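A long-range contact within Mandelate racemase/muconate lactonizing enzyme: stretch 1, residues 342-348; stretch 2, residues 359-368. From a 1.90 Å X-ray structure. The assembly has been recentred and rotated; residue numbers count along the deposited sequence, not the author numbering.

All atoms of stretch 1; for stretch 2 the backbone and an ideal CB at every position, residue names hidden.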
ATOM      1  N   PRO A 342      41.435 -17.418 -24.527  1.00 22.44           N
ATOM      2  CA  PRO A 342      42.512 -16.997 -25.435  1.00 24.26           C
ATOM      3  C   PRO A 342      43.076 -15.598 -25.162  1.00 24.36           C
ATOM      4  O   PRO A 342      44.192 -15.284 -25.569  1.00 23.56           O
ATOM      5  CB  PRO A 342      41.851 -17.068 -26.813  1.00 24.74           C
ATOM      6  CG  PRO A 342      40.849 -18.142 -26.655  1.00 24.17           C
ATOM      7  CD  PRO A 342      40.257 -17.850 -25.296  1.00 23.84           C
ATOM      8  N   LEU A 343      42.303 -14.765 -24.476  1.00 22.95           N
ATOM      9  CA  LEU A 343      42.723 -13.398 -24.179  1.00 23.30           C
ATOM     10  C   LEU A 343      43.715 -13.292 -23.032  1.00 22.34           C
ATOM     11  O   LEU A 343      44.435 -12.301 -22.921  1.00 22.59           O
ATOM     12  CB  LEU A 343      41.506 -12.538 -23.823  1.00 22.95           C
ATOM     13  CG  LEU A 343      40.354 -12.387 -24.816  1.00 25.32           C
ATOM     14  CD1 LEU A 343      39.205 -11.657 -24.129  1.00 26.57           C
ATOM     15  CD2 LEU A 343      40.816 -11.623 -26.050  1.00 25.74           C
ATOM     16  N   PHE A 344      43.741 -14.308 -22.175  1.00 21.29           N
ATOM     17  CA  PHE A 344      44.598 -14.296 -21.000  1.00 21.53           C
ATOM     18  C   PHE A 344      45.611 -15.435 -20.919  1.00 21.53           C
ATOM     19  O   PHE A 344      45.472 -16.454 -21.588  1.00 20.66           O
ATOM     20  CB  PHE A 344      43.715 -14.316 -19.755  1.00 22.54           C
ATOM     21  CG  PHE A 344      42.567 -13.348 -19.823  1.00 22.65           C
ATOM     22  CD1 PHE A 344      42.800 -11.978 -19.896  1.00 23.77           C
ATOM     23  CD2 PHE A 344      41.254 -13.808 -19.850  1.00 22.35           C
ATOM     24  CE1 PHE A 344      41.741 -11.075 -19.999  1.00 22.56           C
ATOM     25  CE2 PHE A 344      40.186 -12.914 -19.953  1.00 24.66           C
ATOM     26  CZ  PHE A 344      40.431 -11.543 -20.028  1.00 23.13           C
ATOM     27  N   ASN A 345      46.619 -15.246 -20.075  1.00 21.73           N
ATOM     28  CA  ASN A 345      47.667 -16.237 -19.877  1.00 21.90           C
ATOM     29  C   ASN A 345      47.323 -17.153 -18.716  1.00 21.83           C
ATOM     30  O   ASN A 345      47.969 -18.178 -18.521  1.00 24.70           O
ATOM     31  CB  ASN A 345      48.993 -15.541 -19.582  1.00 21.98           C
ATOM     32  CG  ASN A 345      49.442 -14.652 -20.714  1.00 21.70           C
ATOM     33  OD1 ASN A 345      49.810 -13.492 -20.505  1.00 25.11           O
ATOM     34  ND2 ASN A 345      49.418 -15.189 -21.924  1.00 19.63           N
ATOM     35  N   GLU A 346      46.294 -16.786 -17.956  1.00 20.30           N
ATOM     36  CA  GLU A 346      45.874 -17.561 -16.791  1.00 18.68           C
ATOM     37  C   GLU A 346      44.604 -18.368 -17.058  1.00 20.03           C
ATOM     38  O   GLU A 346      43.888 -18.106 -18.018  1.00 19.83           O
ATOM     39  CB  GLU A 346      45.645 -16.626 -15.601  1.00 20.40           C
ATOM     40  CG  GLU A 346      46.862 -15.792 -15.186  1.00 22.16           C
ATOM     41  CD  GLU A 346      47.154 -14.643 -16.133  1.00 23.64           C
ATOM     42  OE1 GLU A 346      46.274 -14.290 -16.948  1.00 21.71           O
ATOM     43  OE2 GLU A 346      48.263 -14.074 -16.055  1.00 24.48           O
ATOM     44  N   ARG A 347      44.321 -19.342 -16.198  1.00 19.96           N
ATOM     45  CA  ARG A 347      43.140 -20.185 -16.369  1.00 22.22           C
ATOM     46  C   ARG A 347      42.442 -20.482 -15.051  1.00 22.32           C
ATOM     47  O   ARG A 347      43.060 -20.459 -13.987  1.00 22.60           O
ATOM     48  CB  ARG A 347      43.530 -21.514 -17.031  1.00 20.94           C
ATOM     49  CG  ARG A 347      44.020 -21.397 -18.465  1.00 21.36           C
ATOM     50  CD  ARG A 347      42.868 -21.142 -19.422  1.00 21.78           C
ATOM     51  NE  ARG A 347      43.291 -21.074 -20.820  1.00 21.86           N
ATOM     52  CZ  ARG A 347      43.916 -20.037 -21.376  1.00 22.45           C
ATOM     53  NH1 ARG A 347      44.204 -18.954 -20.660  1.00 20.69           N
ATOM     54  NH2 ARG A 347      44.244 -20.076 -22.661  1.00 22.69           N
ATOM     55  N   ILE A 348      41.146 -20.758 -15.137  1.00 23.69           N
ATOM     56  CA  ILE A 348      40.345 -21.087 -13.965  1.00 24.62           C
ATOM     57  C   ILE A 348      40.386 -22.603 -13.787  1.00 25.12           C
ATOM     58  O   ILE A 348      40.352 -23.350 -14.765  1.00 23.94           O
ATOM     59  CB  ILE A 348      38.870 -20.658 -14.154  1.00 27.30           C
ATOM     60  CG1 ILE A 348      38.781 -19.137 -14.332  1.00 27.57           C
ATOM     61  CG2 ILE A 348      38.039 -21.124 -12.970  1.00 28.27           C
ATOM     62  CD1 ILE A 348      39.214 -18.342 -13.118  1.00 27.56           C
ATOM     63  N   UNK A 359      44.082 -17.371  -6.484  1.00 22.18           N
ATOM     64  CA  UNK A 359      44.759 -16.849  -5.302  1.00 23.68           C
ATOM     65  C   UNK A 359      45.795 -15.771  -5.609  1.00 24.01           C
ATOM     66  O   UNK A 359      46.317 -15.136  -4.697  1.00 24.70           O
ATOM     67  CB  UNK A 359      45.437 -18.000  -4.555  1.00 23.68           C
ATOM     68  N   UNK A 360      46.089 -15.557  -6.887  1.00 24.22           N
ATOM     69  CA  UNK A 360      47.055 -14.530  -7.274  1.00 26.05           C
ATOM     70  C   UNK A 360      46.486 -13.123  -7.032  1.00 25.11           C
ATOM     71  O   UNK A 360      45.274 -12.946  -6.918  1.00 24.31           O
ATOM     72  CB  UNK A 360      47.446 -14.698  -8.744  1.00 26.05           C
ATOM     73  N   UNK A 361      47.360 -12.108  -6.931  1.00 24.21           N
ATOM     74  CA  UNK A 361      46.948 -10.714  -6.699  1.00 24.45           C
ATOM     75  C   UNK A 361      45.985 -10.137  -7.739  1.00 23.72           C
ATOM     76  O   UNK A 361      46.124 -10.395  -8.938  1.00 24.59           O
ATOM     77  CB  UNK A 361      48.194  -9.828  -6.647  1.00 24.45           C
ATOM     78  N   UNK A 362      45.019  -9.346  -7.266  1.00 21.79           N
ATOM     79  CA  UNK A 362      44.039  -8.725  -8.146  1.00 21.10           C
ATOM     80  C   UNK A 362      43.142  -9.707  -8.875  1.00 21.31           C
ATOM     81  O   UNK A 362      42.749 -10.733  -8.318  1.00 18.40           O
ATOM     82  CB  UNK A 362      44.761  -7.853  -9.175  1.00 21.10           C
ATOM     83  N   UNK A 363      42.802  -9.386 -10.121  1.00 20.09           N
ATOM     84  CA  UNK A 363      41.971 -10.264 -10.931  1.00 23.64           C
ATOM     85  C   UNK A 363      42.738 -11.521 -11.304  1.00 24.88           C
ATOM     86  O   UNK A 363      42.143 -12.557 -11.587  1.00 27.04           O
ATOM     87  CB  UNK A 363      41.487  -9.541 -12.190  1.00 23.64           C
ATOM     88  N   UNK A 364      44.063 -11.417 -11.318  1.00 23.47           N
ATOM     89  CA  UNK A 364      44.895 -12.552 -11.675  1.00 23.21           C
ATOM     90  C   UNK A 364      44.921 -12.781 -13.174  1.00 23.80           C
ATOM     91  O   UNK A 364      45.010 -13.922 -13.640  1.00 23.01           O
ATOM     92  CB  UNK A 364      44.402 -13.813 -10.963  1.00 23.21           C
ATOM     93  N   UNK A 365      44.849 -11.694 -13.936  1.00 22.47           N
ATOM     94  CA  UNK A 365      44.847 -11.778 -15.391  1.00 22.34           C
ATOM     95  C   UNK A 365      45.895 -10.892 -16.057  1.00 23.12           C
ATOM     96  O   UNK A 365      46.159  -9.774 -15.605  1.00 20.99           O
ATOM     97  CB  UNK A 365      43.461 -11.406 -15.921  1.00 22.34           C
ATOM     98  N   UNK A 366      46.480 -11.407 -17.135  1.00 21.52           N
ATOM     99  CA  UNK A 366      47.456 -10.673 -17.937  1.00 22.74           C
ATOM    100  C   UNK A 366      47.099 -10.986 -19.385  1.00 21.56           C
ATOM    101  O   UNK A 366      46.658 -12.095 -19.691  1.00 22.19           O
ATOM    102  CB  UNK A 366      48.898 -11.058 -17.601  1.00 22.74           C
ATOM    103  N   UNK A 367      47.271 -10.013 -20.270  1.00 20.27           N
ATOM    104  CA  UNK A 367      46.924 -10.191 -21.674  1.00 21.19           C
ATOM    105  C   UNK A 367      47.846 -11.148 -22.418  1.00 22.40           C
ATOM    106  O   UNK A 367      49.066 -11.053 -22.312  1.00 22.54           O
ATOM    107  CB  UNK A 367      46.934  -8.833 -22.378  1.00 21.19           C
ATOM    108  N   UNK A 368      47.251 -12.059 -23.180  1.00 21.84           N
ATOM    109  CA  UNK A 368      48.026 -13.024 -23.945  1.00 23.96           C
ATOM    110  C   UNK A 368      48.618 -12.340 -25.174  1.00 25.49           C
ATOM    111  O   UNK A 368      48.260 -11.209 -25.503  1.00 23.74           O
ATOM    112  CB  UNK A 368      47.161 -14.218 -24.352  1.00 23.96           C
TER

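Position 359 lies beyond the reach of stretch 1, so the contact says nothing about its side chain; it is T359. At 360 the CB points toward stretch 1 but has nothing of it within 5.5 Å. Only a long side chain could cross. One with a flat, polar end, arginine or more loosely glutamine or lysine, could lie over E346 CB and bring its end near the open carbonyl R347 O, 9.0 Å from the ideal CB of 360. R360 is found. Its guanidinium lays one face against E346, with NH2 3.6 Å from E346 CB, and turns its edge to R347 O.

Positions 361 to 363 are again out of reach. Phi of -57° at 361 is compatible with proline, and P361 opens a type II' turn that ends at 364. Phi/psi of 64/-144° at 362 favours glycine, and G362 is found; 363 is unconstrained from here and is L363. Position 364 also has positive phi, 77°, which by itself favours glycine. G364 has its carbonyl against E346, O to CG 3.1 Å.

At 365 the CB points sideways, 4.1 Å from F344 CD1. A branched or long apolar side chain could cover the aromatic face. L365 does so: CD2 is 3.8 Å from F344 CG, and CD1 sits 4.1 Å from the ring centroid, nearly along the ring normal, in a CH-pi contact.

The backbone at 366 meets stretch 1 along one edge: its N donates to E346 OE1 (2.9 Å), and its O accepts from N345 N (3.2 Å). With the ideal CB 3.4 Å from E346 OE2, a short side chain with a donor, such as serine or threonine, would suit. T366 donates from OG1 to E346 OE2 in a very short 2.5 Å bond, so the carboxylate receives both backbone and side chain of one residue.

At 367 the CB points away, though the backbone forms a single bridge with F344 and its CA approaches L343 O at 3.5 Å. Many residues would fit; a flexible apolar one could bend back to the aromatic ring. L367 brings CD2 to 4.4 Å from F344 CE1.

Position 368 points its CB toward stretch 1. L343 O is met by the backbone N (2.8 Å, 166°), which any residue but proline supplies; P342 O, 3.4 Å from the ideal CB, is left for a short donor, such as serine or threonine. S368, with chi1 in the p well, donates from OG to P342 O (2.6 Å). The same side chain caps a backbone N just past the stretch, before a helix.

Stretch 2 (359-368) TRPGLGLTLS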
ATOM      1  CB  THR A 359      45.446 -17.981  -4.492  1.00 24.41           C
ATOM      2  OG1 THR A 359      46.371 -18.682  -5.331  1.00 25.17           O
ATOM      3  CG2 THR A 359      44.407 -18.953  -3.952  1.00 26.31           C
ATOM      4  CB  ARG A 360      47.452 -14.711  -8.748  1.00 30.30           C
ATOM      5  CG  ARG A 360      46.477 -15.542  -9.565  1.00 36.58           C
ATOM      6  CD  ARG A 360      47.088 -15.983 -10.897  1.00 39.40           C
ATOM      7  NE  ARG A 360      46.366 -17.115 -11.476  1.00 42.25           N
ATOM      8  CZ  ARG A 360      45.138 -17.048 -11.985  1.00 43.38           C
ATOM      9  NH1 ARG A 360      44.484 -15.898 -11.998  1.00 44.88           N
ATOM     10  NH2 ARG A 360      44.556 -18.137 -12.467  1.00 46.07           N
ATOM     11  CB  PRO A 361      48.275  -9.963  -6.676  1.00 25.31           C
ATOM     12  CG  PRO A 361      49.223 -10.984  -6.100  1.00 27.22           C
ATOM     13  CD  PRO A 361      48.827 -12.245  -6.835  1.00 25.51           C
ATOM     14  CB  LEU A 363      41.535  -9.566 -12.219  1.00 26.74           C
ATOM     15  CG  LEU A 363      40.377  -8.576 -12.149  1.00 30.26           C
ATOM     16  CD1 LEU A 363      40.052  -8.088 -13.558  1.00 29.84           C
ATOM     17  CD2 LEU A 363      39.165  -9.260 -11.534  1.00 30.97           C
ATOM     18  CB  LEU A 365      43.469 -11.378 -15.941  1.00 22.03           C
ATOM     19  CG  LEU A 365      42.223 -12.146 -15.488  1.00 22.39           C
ATOM     20  CD1 LEU A 365      40.986 -11.403 -15.983  1.00 22.96           C
ATOM     21  CD2 LEU A 365      42.245 -13.578 -16.025  1.00 20.43           C
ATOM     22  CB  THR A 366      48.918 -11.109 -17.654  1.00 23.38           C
ATOM     23  OG1 THR A 366      49.042 -12.526 -17.820  1.00 21.04           O
ATOM     24  CG2 THR A 366      49.332 -10.710 -16.242  1.00 22.10           C
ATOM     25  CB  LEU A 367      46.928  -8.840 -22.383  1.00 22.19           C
ATOM     26  CG  LEU A 367      46.016  -7.786 -21.754  1.00 23.86           C
ATOM     27  CD1 LEU A 367      46.193  -6.447 -22.472  1.00 23.82           C
ATOM     28  CD2 LEU A 367      44.575  -8.260 -21.840  1.00 23.79           C
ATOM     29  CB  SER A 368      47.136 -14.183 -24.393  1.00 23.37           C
ATOM     30  OG  SER A 368      46.239 -13.768 -25.412  1.00 22.17           O
TER
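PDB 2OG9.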